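Local coordinates for vanadium-dependent haloperoxidase (Zobellia galactanivorans, PDB 4CIT), which probably uses its bound vanadate to catalyse the oxidation of iodide by hydrogen peroxide, at residues A[220-225]-A[362-367]; A[368-373]-A[433-438]; A[337-342]-A[422-427]. All coordinates share one frame; numbering follows the deposited sequence. Where two conformers were deposited one is given.

Interaction 1. Residues A[220-225]-A[362-367]. With VO4 (vanadate ion), chain D; VO4 (vanadate ion), chain E.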
ATOM      1  N   PHE A 220     -13.970  -0.706 -10.591  1.00 10.53           N
ATOM      2  CA  PHE A 220     -14.627  -0.244  -9.414  1.00 10.25           C
ATOM      3  C   PHE A 220     -14.863   1.254  -9.394  1.00 11.20           C
ATOM      4  O   PHE A 220     -14.932   1.888  -8.299  1.00 12.26           O
ATOM      5  CB  PHE A 220     -13.812  -0.760  -8.193  1.00 10.25           C
ATOM      6  CG  PHE A 220     -13.977  -2.250  -8.034  1.00 11.19           C
ATOM      7  CD1 PHE A 220     -15.135  -2.789  -7.497  1.00 12.15           C
ATOM      8  CD2 PHE A 220     -13.000  -3.100  -8.545  1.00 10.95           C
ATOM      9  CE1 PHE A 220     -15.300  -4.189  -7.443  1.00 14.05           C
ATOM     10  CE2 PHE A 220     -13.175  -4.470  -8.546  1.00 11.80           C
ATOM     11  CZ  PHE A 220     -14.334  -5.004  -8.003  1.00 12.14           C
ATOM     12  N   LYS A 221     -15.061   1.835 -10.543  1.00 12.40           N
ATOM     13  CA  LYS A 221     -15.405   3.272 -10.659  1.00 12.60           C
ATOM     14  C   LYS A 221     -16.639   3.523  -9.734  1.00 12.65           C
ATOM     15  O   LYS A 221     -17.638   2.821  -9.921  1.00 11.62           O
ATOM     16  CB  LYS A 221     -15.857   3.551 -12.072  1.00 16.98           C
ATOM     17  CG  LYS A 221     -16.371   4.959 -12.304  1.00 19.32           C
ATOM     18  CD  LYS A 221     -16.484   5.263 -13.804  1.00 23.44           C
ATOM     19  CE  LYS A 221     -17.628   4.567 -14.494  1.00 28.45           C
ATOM     20  NZ  LYS A 221     -18.906   4.850 -13.806  1.00 31.39           N
ATOM     21  N   PRO A 222     -16.581   4.578  -8.896  1.00 10.66           N
ATOM     22  CA  PRO A 222     -17.663   4.858  -7.987  1.00 10.57           C
ATOM     23  C   PRO A 222     -18.712   5.737  -8.669  1.00 10.55           C
ATOM     24  O   PRO A 222     -18.548   6.195  -9.800  1.00 11.09           O
ATOM     25  CB  PRO A 222     -17.013   5.586  -6.862  1.00 11.10           C
ATOM     26  CG  PRO A 222     -15.855   6.281  -7.417  1.00 10.14           C
ATOM     27  CD  PRO A 222     -15.394   5.331  -8.521  1.00 10.37           C
ATOM     28  N   VAL A 223     -19.755   6.036  -7.918  1.00 10.85           N
ATOM     29  CA  VAL A 223     -20.648   7.100  -8.337  1.00 12.47           C
ATOM     30  C   VAL A 223     -19.859   8.424  -8.461  1.00 12.23           C
ATOM     31  O   VAL A 223     -18.794   8.610  -7.816  1.00 11.42           O
ATOM     32  CB  VAL A 223     -21.850   7.268  -7.362  1.00 14.74           C
ATOM     33  CG1 VAL A 223     -22.697   5.983  -7.265  1.00 17.10           C
ATOM     34  CG2 VAL A 223     -21.398   7.628  -5.988  1.00 15.92           C
ATOM     35  N   PRO A 224     -20.380   9.385  -9.265  1.00 12.17           N
ATOM     36  CA  PRO A 224     -19.647  10.647  -9.353  1.00 11.55           C
ATOM     37  C   PRO A 224     -19.793  11.463  -8.089  1.00 11.06           C
ATOM     38  O   PRO A 224     -20.762  11.239  -7.352  1.00 10.95           O
ATOM     39  CB  PRO A 224     -20.317  11.374 -10.501  1.00 12.87           C
ATOM     40  CG  PRO A 224     -21.687  10.732 -10.658  1.00 13.57           C
ATOM     41  CD  PRO A 224     -21.433   9.277 -10.318  1.00 13.89           C
ATOM     42  N   PRO A 225     -18.857  12.373  -7.816  1.00 11.30           N
ATOM     43  CA  PRO A 225     -18.991  13.226  -6.662  1.00 11.14           C
ATOM     44  C   PRO A 225     -20.097  14.258  -6.911  1.00 12.35           C
ATOM     45  O   PRO A 225     -20.449  14.571  -8.039  1.00 12.69           O
ATOM     46  CB  PRO A 225     -17.646  13.973  -6.597  1.00 12.03           C
ATOM     47  CG  PRO A 225     -17.128  14.000  -8.008  1.00 12.13           C
ATOM     48  CD  PRO A 225     -17.735  12.813  -8.722  1.00 12.97           C
ATOM     49  N   PRO A 362      -5.817  15.355  -7.151  1.00  9.24           N
ATOM     50  CA  PRO A 362      -7.233  15.622  -7.033  1.00  8.86           C
ATOM     51  C   PRO A 362      -7.920  14.868  -5.886  1.00  9.62           C
ATOM     52  O   PRO A 362      -7.409  13.884  -5.332  1.00  9.30           O
ATOM     53  CB  PRO A 362      -7.801  15.206  -8.380  1.00  9.01           C
ATOM     54  CG  PRO A 362      -6.658  15.419  -9.291  1.00  9.61           C
ATOM     55  CD  PRO A 362      -5.509  14.938  -8.516  1.00  9.85           C
ATOM     56  N   GLU A 363      -9.074  15.355  -5.540  1.00  9.77           N
ATOM     57  CA  GLU A 363      -9.773  15.033  -4.287  1.00  9.93           C
ATOM     58  C   GLU A 363     -10.555  13.699  -4.225  1.00 10.88           C
ATOM     59  O   GLU A 363     -10.617  13.087  -3.126  1.00 11.77           O
ATOM     60  CB  GLU A 363     -10.643  16.193  -3.893  1.00 12.06           C
ATOM     61  CG  GLU A 363     -11.119  16.146  -2.465  1.00 13.43           C
ATOM     62  CD  GLU A 363     -12.296  15.295  -2.195  1.00 18.94           C
ATOM     63  OE1 GLU A 363     -13.140  15.043  -3.102  1.00 17.65           O
ATOM     64  OE2 GLU A 363     -12.434  14.937  -1.003  1.00 15.36           O
ATOM     65  N   TYR A 364     -11.138  13.228  -5.310  1.00  9.21           N
ATOM     66  CA  TYR A 364     -12.200  12.217  -5.180  1.00  8.46           C
ATOM     67  C   TYR A 364     -11.820  10.970  -5.972  1.00  7.83           C
ATOM     68  O   TYR A 364     -11.546  11.099  -7.132  1.00  8.89           O
ATOM     69  CB  TYR A 364     -13.506  12.786  -5.746  1.00  8.81           C
ATOM     70  CG  TYR A 364     -14.720  11.899  -5.634  1.00  8.52           C
ATOM     71  CD1 TYR A 364     -15.482  11.835  -4.514  1.00 10.19           C
ATOM     72  CD2 TYR A 364     -15.083  11.068  -6.711  1.00  9.07           C
ATOM     73  CE1 TYR A 364     -16.613  11.031  -4.447  1.00 10.77           C
ATOM     74  CE2 TYR A 364     -16.192  10.275  -6.676  1.00  8.83           C
ATOM     75  CZ  TYR A 364     -16.952  10.253  -5.552  1.00  9.95           C
ATOM     76  OH  TYR A 364     -18.091   9.512  -5.502  1.00 11.19           O
ATOM     77  N   THR A 365     -11.824   9.793  -5.434  1.00  8.09           N
ATOM     78  CA  THR A 365     -12.079   9.442  -4.018  1.00  8.35           C
ATOM     79  C   THR A 365     -10.762   9.497  -3.221  1.00  8.93           C
ATOM     80  O   THR A 365      -9.664   9.704  -3.792  1.00  9.35           O
ATOM     81  CB  THR A 365     -12.632   7.999  -3.957  1.00  9.16           C
ATOM     82  OG1 THR A 365     -11.797   7.190  -4.820  1.00  8.38           O
ATOM     83  CG2 THR A 365     -14.104   7.954  -4.323  1.00 10.68           C
ATOM     84  N   SER A 366     -10.837   9.400  -1.892  1.00  9.05           N
ATOM     85  CA  SER A 366      -9.705   9.476  -0.990  1.00  9.09           C
ATOM     86  C   SER A 366      -8.861   8.196  -1.009  1.00  9.72           C
ATOM     87  O   SER A 366      -9.426   7.111  -0.826  1.00  8.72           O
ATOM     88  CB  SER A 366     -10.204   9.658   0.435  1.00  9.26           C
ATOM     89  OG  SER A 366      -9.196   9.290   1.409  1.00  8.69           O
ATOM     90  N   GLY A 367      -7.559   8.350  -1.315  1.00 10.28           N
ATOM     91  CA  GLY A 367      -6.640   7.274  -1.288  1.00 11.13           C
ATOM     92  C   GLY A 367      -6.574   6.522   0.023  1.00 10.84           C
ATOM     93  O   GLY A 367      -6.584   5.277   0.057  1.00  9.18           O
TER
HETATM   94  O2  VO4 D1451      -6.925  10.578   1.555  1.00 10.34           O
HETATM   95  O3  VO4 E1452      -6.737  11.094  -1.426  1.00 14.80           O
HETATM   96  O   HOH W   1     -20.396  10.853  -4.453  1.00 13.60           O

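Interaction 2. Residues A[368-373]-A[433-438]. With VO4 (vanadate ion), chain D; VO4 (vanadate ion), chain C.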
ATOM      1  N   HIS A 368      -6.500   7.262   1.119  1.00 10.30           N
ATOM      2  CA  HIS A 368      -6.517   6.646   2.397  1.00 10.32           C
ATOM      3  C   HIS A 368      -7.723   5.759   2.564  1.00 10.34           C
ATOM      4  O   HIS A 368      -7.661   4.643   3.138  1.00  9.58           O
ATOM      5  CB  HIS A 368      -6.537   7.680   3.526  1.00 10.19           C
ATOM      6  CG  HIS A 368      -5.239   8.318   3.794  1.00 11.30           C
ATOM      7  ND1 HIS A 368      -4.651   9.199   2.914  1.00 12.89           N
ATOM      8  CD2 HIS A 368      -4.447   8.293   4.908  1.00 11.71           C
ATOM      9  CE1 HIS A 368      -3.491   9.597   3.432  1.00 14.06           C
ATOM     10  NE2 HIS A 368      -3.388   9.117   4.656  1.00 12.96           N
ATOM     11  N   SER A 369      -8.887   6.273   2.143  1.00 10.71           N
ATOM     12  CA  SER A 369     -10.140   5.554   2.266  1.00 10.31           C
ATOM     13  C   SER A 369     -10.230   4.286   1.428  1.00  9.62           C
ATOM     14  O   SER A 369     -10.584   3.194   1.970  1.00 11.02           O
ATOM     15  CB  SER A 369     -11.366   6.417   1.992  1.00 11.99           C
ATOM     16  OG  SER A 369     -11.309   7.521   2.894  1.00 14.27           O
ATOM     17  N   VAL A 370      -9.793   4.393   0.170  1.00  8.52           N
ATOM     18  CA  VAL A 370      -9.838   3.272  -0.720  1.00  8.24           C
ATOM     19  C   VAL A 370      -8.830   2.185  -0.258  1.00  8.68           C
ATOM     20  O   VAL A 370      -9.161   0.986  -0.242  1.00  7.94           O
ATOM     21  CB  VAL A 370      -9.651   3.675  -2.203  1.00  7.68           C
ATOM     22  CG1 VAL A 370      -9.650   2.423  -3.076  1.00  8.15           C
ATOM     23  CG2 VAL A 370     -10.731   4.637  -2.771  1.00  7.93           C
ATOM     24  N   VAL A 371      -7.577   2.576   0.016  1.00 10.10           N
ATOM     25  CA  VAL A 371      -6.499   1.631   0.316  1.00 10.15           C
ATOM     26  C   VAL A 371      -6.768   0.976   1.630  1.00  9.66           C
ATOM     27  O   VAL A 371      -6.666  -0.223   1.748  1.00  9.87           O
ATOM     28  CB  VAL A 371      -5.101   2.268   0.248  1.00 11.66           C
ATOM     29  CG1 VAL A 371      -3.986   1.281   0.525  1.00 13.21           C
ATOM     30  CG2 VAL A 371      -4.927   2.899  -1.146  1.00 14.96           C
ATOM     31  N   SER A 372      -7.282   1.718   2.618  1.00 10.30           N
ATOM     32  CA  SER A 372      -7.642   1.130   3.919  1.00 10.40           C
ATOM     33  C   SER A 372      -8.802   0.214   3.822  1.00 10.63           C
ATOM     34  O   SER A 372      -8.836  -0.824   4.494  1.00 10.06           O
ATOM     35  CB  SER A 372      -8.014   2.247   4.913  1.00 10.42           C
ATOM     36  OG  SER A 372      -6.843   2.999   5.080  1.00 13.46           O
ATOM     37  N   GLY A 373      -9.784   0.564   2.997  1.00  9.49           N
ATOM     38  CA  GLY A 373     -10.918  -0.298   2.736  1.00  9.02           C
ATOM     39  C   GLY A 373     -10.504  -1.657   2.197  1.00  9.71           C
ATOM     40  O   GLY A 373     -10.940  -2.722   2.654  1.00 10.53           O
ATOM     41  N   VAL A 433     -14.209   4.528   0.920  1.00 10.59           N
ATOM     42  CA  VAL A 433     -14.233   3.287   1.745  1.00 13.48           C
ATOM     43  C   VAL A 433     -15.029   2.181   1.087  1.00 10.71           C
ATOM     44  O   VAL A 433     -14.617   1.007   1.034  1.00 10.64           O
ATOM     45  CB  VAL A 433     -14.883   3.548   3.131  1.00 15.78           C
ATOM     46  CG1 VAL A 433     -15.176   2.166   3.802  1.00 22.34           C
ATOM     47  CG2 VAL A 433     -13.950   4.365   3.966  1.00 18.55           C
ATOM     48  N   LYS A 434     -16.202   2.503   0.531  1.00 10.30           N
ATOM     49  CA  LYS A 434     -16.977   1.528  -0.217  1.00 11.34           C
ATOM     50  C   LYS A 434     -16.276   0.939  -1.399  1.00 10.72           C
ATOM     51  O   LYS A 434     -16.303  -0.256  -1.667  1.00  9.19           O
ATOM     52  CB  LYS A 434     -18.311   2.183  -0.647  1.00 15.16           C
ATOM     53  CG  LYS A 434     -19.142   1.334  -1.619  1.00 19.01           C
ATOM     54  CD  LYS A 434     -20.495   2.006  -1.961  1.00 23.10           C
ATOM     55  CE  LYS A 434     -21.132   1.245  -3.162  1.00 26.32           C
ATOM     56  NZ  LYS A 434     -21.151  -0.263  -3.018  1.00 25.93           N
ATOM     57  N   GLN A 435     -15.697   1.825  -2.187  1.00  8.66           N
ATOM     58  CA  GLN A 435     -14.844   1.456  -3.342  1.00  8.30           C
ATOM     59  C   GLN A 435     -13.756   0.488  -2.904  1.00  8.48           C
ATOM     60  O   GLN A 435     -13.582  -0.578  -3.550  1.00  9.42           O
ATOM     61  CB  GLN A 435     -14.288   2.712  -3.966  1.00  8.09           C
ATOM     62  CG  GLN A 435     -13.414   2.456  -5.202  1.00  8.13           C
ATOM     63  CD  GLN A 435     -12.918   3.748  -5.842  1.00  8.66           C
ATOM     64  OE1 GLN A 435     -13.226   4.881  -5.425  1.00  9.85           O
ATOM     65  NE2 GLN A 435     -11.985   3.575  -6.748  1.00  8.20           N
ATOM     66  N   GLY A 436     -12.999   0.775  -1.857  1.00  8.63           N
ATOM     67  CA  GLY A 436     -11.935  -0.107  -1.425  1.00  9.24           C
ATOM     68  C   GLY A 436     -12.424  -1.468  -0.862  1.00  8.90           C
ATOM     69  O   GLY A 436     -11.862  -2.503  -1.169  1.00  8.08           O
ATOM     70  N   ARG A 437     -13.529  -1.442  -0.113  0.60 10.27           N
ATOM     71  CA  ARG A 437     -14.106  -2.659   0.444  0.60 11.00           C
ATOM     72  C   ARG A 437     -14.661  -3.534  -0.710  0.60 10.33           C
ATOM     73  O   ARG A 437     -14.403  -4.775  -0.773  0.60 10.25           O
ATOM     74  CB  ARG A 437     -15.172  -2.343   1.566  0.60 13.57           C
ATOM     75  CG  ARG A 437     -14.570  -1.859   2.929  0.60 17.10           C
ATOM     76  CD  ARG A 437     -15.629  -1.415   4.014  0.60 19.39           C
ATOM     77  NE  ARG A 437     -14.936  -1.005   5.250  0.60 21.55           N
ATOM     78  CZ  ARG A 437     -15.293  -0.089   6.166  0.60 24.01           C
ATOM     79  NH1 ARG A 437     -16.426   0.580   6.095  0.60 28.93           N
ATOM     80  NH2 ARG A 437     -14.463   0.166   7.178  0.60 22.54           N
ATOM     81  N   ASP A 438     -15.289  -2.916  -1.706  1.00 10.19           N
ATOM     82  CA  ASP A 438     -15.789  -3.655  -2.865  1.00 10.32           C
ATOM     83  C   ASP A 438     -14.620  -4.287  -3.642  1.00 10.14           C
ATOM     84  O   ASP A 438     -14.722  -5.501  -4.087  1.00  9.50           O
ATOM     85  CB  ASP A 438     -16.671  -2.841  -3.760  1.00 12.75           C
ATOM     86  CG  ASP A 438     -18.053  -2.492  -3.142  1.00 14.14           C
ATOM     87  OD1 ASP A 438     -18.378  -3.058  -2.087  1.00 18.03           O
ATOM     88  OD2 ASP A 438     -18.756  -1.643  -3.762  1.00 16.25           O
TER
HETATM   89  O2  VO4 D1451      -6.925  10.578   1.555  1.00 10.34           O
HETATM   90  O1  VO4 C1450      -4.362  10.464   0.082  1.00 18.49           O

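Interaction 3. Residues A[337-342]-A[422-427]. With VO4 (vanadate ion), chain B; VO4 (vanadate ion), chain F; VO4 (vanadate ion), chain E; VO4 (vanadate ion), chain D.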
ATOM      1  N   LEU A 337     -11.313  16.709  -9.105  1.00  9.69           N
ATOM      2  CA  LEU A 337     -12.039  17.603  -8.198  1.00  9.31           C
ATOM      3  C   LEU A 337     -11.169  18.443  -7.328  1.00  9.49           C
ATOM      4  O   LEU A 337     -10.249  17.966  -6.686  1.00  8.62           O
ATOM      5  CB  LEU A 337     -12.972  16.759  -7.348  1.00  9.72           C
ATOM      6  CG  LEU A 337     -14.003  17.545  -6.520  1.00 11.60           C
ATOM      7  CD1 LEU A 337     -15.031  18.327  -7.373  1.00 14.04           C
ATOM      8  CD2 LEU A 337     -14.714  16.566  -5.545  1.00 12.67           C
ATOM      9  N   ILE A 338     -11.545  19.727  -7.227  1.00  9.24           N
ATOM     10  CA  ILE A 338     -10.876  20.697  -6.383  1.00 10.44           C
ATOM     11  C   ILE A 338     -10.891  20.330  -4.898  1.00  8.85           C
ATOM     12  O   ILE A 338     -11.869  19.757  -4.407  1.00  8.98           O
ATOM     13  CB  ILE A 338     -11.627  22.034  -6.637  1.00 10.29           C
ATOM     14  CG1 ILE A 338     -10.828  23.241  -6.155  1.00 12.32           C
ATOM     15  CG2 ILE A 338     -13.046  21.973  -6.077  1.00 11.26           C
ATOM     16  CD1 ILE A 338     -11.345  24.529  -6.881  1.00 13.13           C
ATOM     17  N   ARG A 339      -9.786  20.613  -4.187  1.00  8.04           N
ATOM     18  CA  ARG A 339      -9.632  20.372  -2.796  1.00  8.42           C
ATOM     19  C   ARG A 339     -10.314  21.440  -1.958  1.00  8.92           C
ATOM     20  O   ARG A 339     -10.500  22.580  -2.406  1.00  8.82           O
ATOM     21  CB  ARG A 339      -8.139  20.291  -2.445  1.00  8.84           C
ATOM     22  CG  ARG A 339      -7.486  19.088  -3.025  1.00  9.07           C
ATOM     23  CD  ARG A 339      -7.734  17.871  -2.119  1.00  9.78           C
ATOM     24  NE  ARG A 339      -6.935  16.718  -2.586  1.00  9.77           N
ATOM     25  CZ  ARG A 339      -6.584  15.689  -1.840  1.00 10.33           C
ATOM     26  NH1 ARG A 339      -7.040  15.523  -0.605  1.00 11.48           N
ATOM     27  NH2 ARG A 339      -5.879  14.705  -2.387  1.00 11.56           N
ATOM     28  N   PRO A 340     -10.767  21.068  -0.731  1.00  8.02           N
ATOM     29  CA  PRO A 340     -11.516  21.940   0.123  1.00  9.27           C
ATOM     30  C   PRO A 340     -10.846  23.305   0.429  1.00  9.94           C
ATOM     31  O   PRO A 340     -11.571  24.346   0.353  1.00  9.21           O
ATOM     32  CB  PRO A 340     -11.673  21.122   1.412  1.00  9.34           C
ATOM     33  CG  PRO A 340     -11.631  19.733   1.005  1.00  9.65           C
ATOM     34  CD  PRO A 340     -10.619  19.719  -0.135  1.00  9.01           C
ATOM     35  N   GLU A 341      -9.534  23.330   0.694  1.00  9.37           N
ATOM     36  CA  GLU A 341      -8.909  24.626   1.016  1.00 10.72           C
ATOM     37  C   GLU A 341      -9.027  25.637  -0.104  1.00  9.74           C
ATOM     38  O   GLU A 341      -9.162  26.848   0.168  1.00 11.11           O
ATOM     39  CB  GLU A 341      -7.443  24.477   1.440  1.00 12.49           C
ATOM     40  CG  GLU A 341      -6.469  24.067   0.372  1.00 15.91           C
ATOM     41  CD  GLU A 341      -5.034  24.231   0.919  1.00 18.05           C
ATOM     42  OE1 GLU A 341      -4.509  25.367   1.086  1.00 21.75           O
ATOM     43  OE2 GLU A 341      -4.467  23.233   1.335  1.00 22.27           O
ATOM     44  N   THR A 342      -8.888  25.196  -1.342  1.00  9.64           N
ATOM     45  CA  THR A 342      -8.972  26.060  -2.533  1.00  9.89           C
ATOM     46  C   THR A 342     -10.341  26.779  -2.599  1.00  8.68           C
ATOM     47  O   THR A 342     -10.396  28.012  -2.726  1.00 10.09           O
ATOM     48  CB  THR A 342      -8.764  25.233  -3.776  1.00 10.24           C
ATOM     49  OG1 THR A 342      -7.590  24.382  -3.579  1.00 10.59           O
ATOM     50  CG2 THR A 342      -8.581  26.151  -4.982  1.00 11.37           C
ATOM     51  N   GLY A 422      -9.013  18.179   7.095  1.00  8.24           N
ATOM     52  CA  GLY A 422      -9.427  19.314   6.245  1.00  7.94           C
ATOM     53  C   GLY A 422      -9.100  19.197   4.813  1.00  8.71           C
ATOM     54  O   GLY A 422      -9.139  20.187   4.102  1.00 10.00           O
ATOM     55  N   ILE A 423      -8.795  17.957   4.344  1.00  9.05           N
ATOM     56  CA  ILE A 423      -8.351  17.765   2.972  1.00  9.64           C
ATOM     57  C   ILE A 423      -9.283  16.953   2.067  1.00  9.35           C
ATOM     58  O   ILE A 423      -9.056  16.848   0.889  1.00  9.58           O
ATOM     59  CB  ILE A 423      -6.878  17.239   2.881  1.00 10.96           C
ATOM     60  CG1 ILE A 423      -6.773  15.796   3.334  1.00 13.34           C
ATOM     61  CG2 ILE A 423      -5.959  18.222   3.600  1.00 11.89           C
ATOM     62  CD1 ILE A 423      -6.782  15.565   4.802  1.00 13.83           C
ATOM     63  N   HIS A 424     -10.276  16.305   2.640  1.00  8.71           N
ATOM     64  CA  HIS A 424     -11.325  15.573   1.892  1.00  8.68           C
ATOM     65  C   HIS A 424     -12.674  15.962   2.325  1.00  9.97           C
ATOM     66  O   HIS A 424     -12.940  16.139   3.513  1.00 11.37           O
ATOM     67  CB  HIS A 424     -11.166  14.033   2.016  1.00  9.14           C
ATOM     68  CG  HIS A 424     -10.087  13.450   1.139  1.00  8.87           C
ATOM     69  ND1 HIS A 424     -10.131  13.456  -0.230  1.00  9.14           N
ATOM     70  CD2 HIS A 424      -8.883  12.906   1.468  1.00  9.41           C
ATOM     71  CE1 HIS A 424      -9.039  12.868  -0.708  1.00  9.58           C
ATOM     72  NE2 HIS A 424      -8.259  12.537   0.303  1.00  9.23           N
ATOM     73  N   TYR A 425     -13.606  15.956   1.379  1.00  9.31           N
ATOM     74  CA  TYR A 425     -15.043  16.047   1.697  1.00 10.06           C
ATOM     75  C   TYR A 425     -15.598  14.672   2.116  1.00  9.75           C
ATOM     76  O   TYR A 425     -15.040  13.606   1.783  1.00  9.77           O
ATOM     77  CB  TYR A 425     -15.845  16.505   0.451  1.00  9.93           C
ATOM     78  CG  TYR A 425     -15.288  17.709  -0.305  1.00 10.81           C
ATOM     79  CD1 TYR A 425     -15.441  18.970   0.133  1.00 11.23           C
ATOM     80  CD2 TYR A 425     -14.538  17.516  -1.428  1.00 11.49           C
ATOM     81  CE1 TYR A 425     -14.877  20.085  -0.557  1.00 11.73           C
ATOM     82  CE2 TYR A 425     -13.997  18.580  -2.148  1.00 11.82           C
ATOM     83  CZ  TYR A 425     -14.145  19.873  -1.693  1.00 11.44           C
ATOM     84  OH  TYR A 425     -13.537  20.844  -2.472  1.00 12.12           O
ATOM     85  N   ARG A 426     -16.790  14.671   2.706  1.00 10.12           N
ATOM     86  CA  ARG A 426     -17.439  13.443   3.098  1.00 11.15           C
ATOM     87  C   ARG A 426     -17.556  12.420   2.000  1.00 11.09           C
ATOM     88  O   ARG A 426     -17.324  11.193   2.255  1.00  9.79           O
ATOM     89  CB  ARG A 426     -18.813  13.744   3.775  1.00 12.84           C
ATOM     90  CG  ARG A 426     -19.640  12.500   4.170  1.00 16.13           C
ATOM     91  CD  ARG A 426     -20.960  12.981   4.750  1.00 19.52           C
ATOM     92  NE  ARG A 426     -20.716  13.565   6.066  1.00 25.47           N
ATOM     93  CZ  ARG A 426     -20.586  12.887   7.206  1.00 36.64           C
ATOM     94  NH1 ARG A 426     -20.777  11.564   7.241  1.00 38.75           N
ATOM     95  NH2 ARG A 426     -20.325  13.537   8.358  1.00 42.00           N
ATOM     96  N   ALA A 427     -18.004  12.834   0.823  1.00  9.44           N
ATOM     97  CA  ALA A 427     -18.231  11.852  -0.282  1.00 10.46           C
ATOM     98  C   ALA A 427     -16.978  11.094  -0.654  1.00 10.19           C
ATOM     99  O   ALA A 427     -17.013   9.846  -0.843  1.00  9.43           O
ATOM    100  CB  ALA A 427     -18.833  12.497  -1.481  1.00 12.17           C
TER
HETATM  101  V   VO4 B1449      -6.307  11.634   0.148  1.00 11.88           V
HETATM  102  O4  VO4 F1453      -5.605  13.047   0.216  1.00 15.56           O
HETATM  103  O3  VO4 E1452      -6.737  11.094  -1.426  1.00 14.80           O
HETATM  104  O2  VO4 D1451      -6.925  10.578   1.555  1.00 10.34           O
HETATM  105  O   HOH W   2      -7.913  21.010   1.634  1.00  8.99           O

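Interaction 1. Residues A[220-225]-A[362-367]
The phenol ring of Tyr-364 is overlapped by the pyrrolidine of Pro-225, whose CB stands 3.6 Å from the ring centroid and only 7° off its normal, a clear CH-pi contact. Its CG and CD continue along the ring to CD2 and CE2, CD reaching CE2 of Tyr-364 at 3.6 Å. On the opposite face lies the methyl CG2 of the following residue, Thr-365, so the ring is sandwiched between a proline and a methyl. Pro-222 fits against both members of the pair: its CG touches CG2 of Thr-365 at 3.9 Å and also reaches toward CE2 of Tyr-364.

CG of the tyrosine lies anti to the backbone N (chi1 -177°), and at the far end of the ring the hydroxyl donates to the carbonyl oxygen Val-223 O at 2.6 Å. That oxygen sits at the ring edge, in its plane, whereas the donor lies 42° above the carbonyl plane. A water donates to both Tyr-364 OH and Pro-224 O, giving the hydroxyl a second partner and tying the proline-rich loop to the ring a second time.

Between Tyr-364 and Thr-365 the peptide is cis. A little further along, Ser-366 OG donates to the vanadate oxygen O2 at 2.6 Å and caps helix 367-383 through Ser-369 N, while Gly-367 N donates to the oxygen O3 at 2.9 Å. This Ser-Gly-His sequence at a helix N-terminus is the signature motif with which vanadium haloperoxidases and PAP2 phosphatases bind vanadate or phosphate.

Interaction 2. Residues A[368-373]-A[433-438]
Gly-373 and Gly-436 face each other backbone to backbone, and their lack of side chains allows helices 367-383 and 426-446 to come within 6.7 Å of each other, measured between the axes of the two short segments. A CB on Gly-436 would collide with Val-370 O, and one on Gly-373 would collide with Val-433 O. In place of a side chain, CA of Gly-436 directs a hydrogen at Val-370 O, forming a CA-H...O contact of 3.2 Å. No conventional hydrogen bond links the two segments.

Van der Waals packing flanks this backbone contact. Ser-369 presents CB, which rests on Val-433 N at 3.6 Å and also meets the branch CG2 of that valine. Val-370 divides its two methyls: CG1, anti to the backbone N (chi1 178°), lies against CA and N of Gly-436, while CG2 meets the side-chain oxygen OE1 of Gln-435 at 3.7 Å.

With Ser-369 and Gly-373 four residues apart, the near-parallel helices, crossing at -28°, resemble the small-xxx-small packing known from GxxxG-type helix pairs. Here the pair belongs to the all-helical core of the PAP2-type haloperoxidase fold.

The polar groups find their partners within their own helix or beyond the two segments. Gln-435 spans two neighbours, its NE2 bonding to Ser-327 and its OE1 to Thr-365. On helix 367-383, Ser-372 OG donates to His-368 O at 2.7 Å, adding to the backbone bond that this carbonyl accepts from Ser-372 N. The His-368 ring takes no part in the helix packing and binds vanadate instead: ND1 is shared between the oxygen O2 at 3.0 Å and the oxygen O1 at 3.1 Å, the latter in the ring plane, while NE2 donates to the backbone oxygens of Trp-266 and Asp-267.

Interaction 3. Residues A[337-342]-A[422-427]
Arg-339 NH1 donates to Ile-423 O at 2.8 Å, with an angle of 158° at the hydrogen; the acceptor lies near the guanidinium plane, while the nitrogen stands well above the plane of the carbonyl. NH1 and NH2 together also grip one vanadate oxygen, O4, at 3.0 Å from NH1. A bend at chi2 (-83°) sets CD close to Ile-423 O, and NE binds Phe-361 O, so the flat group is held at several points. His-424 NE2 coordinates vanadium at 2.2 Å, its ring fixed at the other nitrogen, ND1, by Glu-363. Over one face of that ring, toward its rim, lies Arg-339 NH1, 3.2 Å above the plane.

Further out, Tyr-425 OH donates to Ile-338 O at 2.8 Å, the acceptor being at the ring edge and in its plane. A water connects Glu-341 N with Gly-422 O.

Packing fills the rest. Pro-340 CG sits over the Tyr-425 face, 3.8 Å from the centroid, in a CH-pi contact, and its CD lies against Ile-423 O. Leu-337 CD2 comes to 4.0 Å from CE2 of the same tyrosine. An alanine in place of Tyr-425 would probably leave Ile-338 O without this donor and open a gap beside Pro-340 and Leu-337.

Chemically, vanadium receives an imidazole nitrogen from one segment while an arginine from the other holds one of its oxygens; the guanidinium charge would be expected to draw electron density toward O4 and to stabilise the bound anion.

Overall arrangement
The three contacts converge on one vanadate. Its oxygen O2 meets Ser-366 of interaction 1 and His-368 of interaction 2, while His-424 of interaction 3 binds the vanadium itself. Interactions 1 and 3, with centres about 12 Å apart, are linked through Glu-363 of interaction 1, whose OE2 lies 2.8 Å from Tyr-425 N as well as serving the metal-bound histidine. Interactions 1 and 2, about 10 Å apart between centres, are joined by a hydrogen bond between Thr-365 OG1 and Gln-435 OE1 at 2.8 Å. Interactions 2 and 3 do not touch, their nearest atoms being about 6 Å apart, but both use helix 426-446. The loop 362-367 thus sits between the other two contacts and leads directly into helix 367-383.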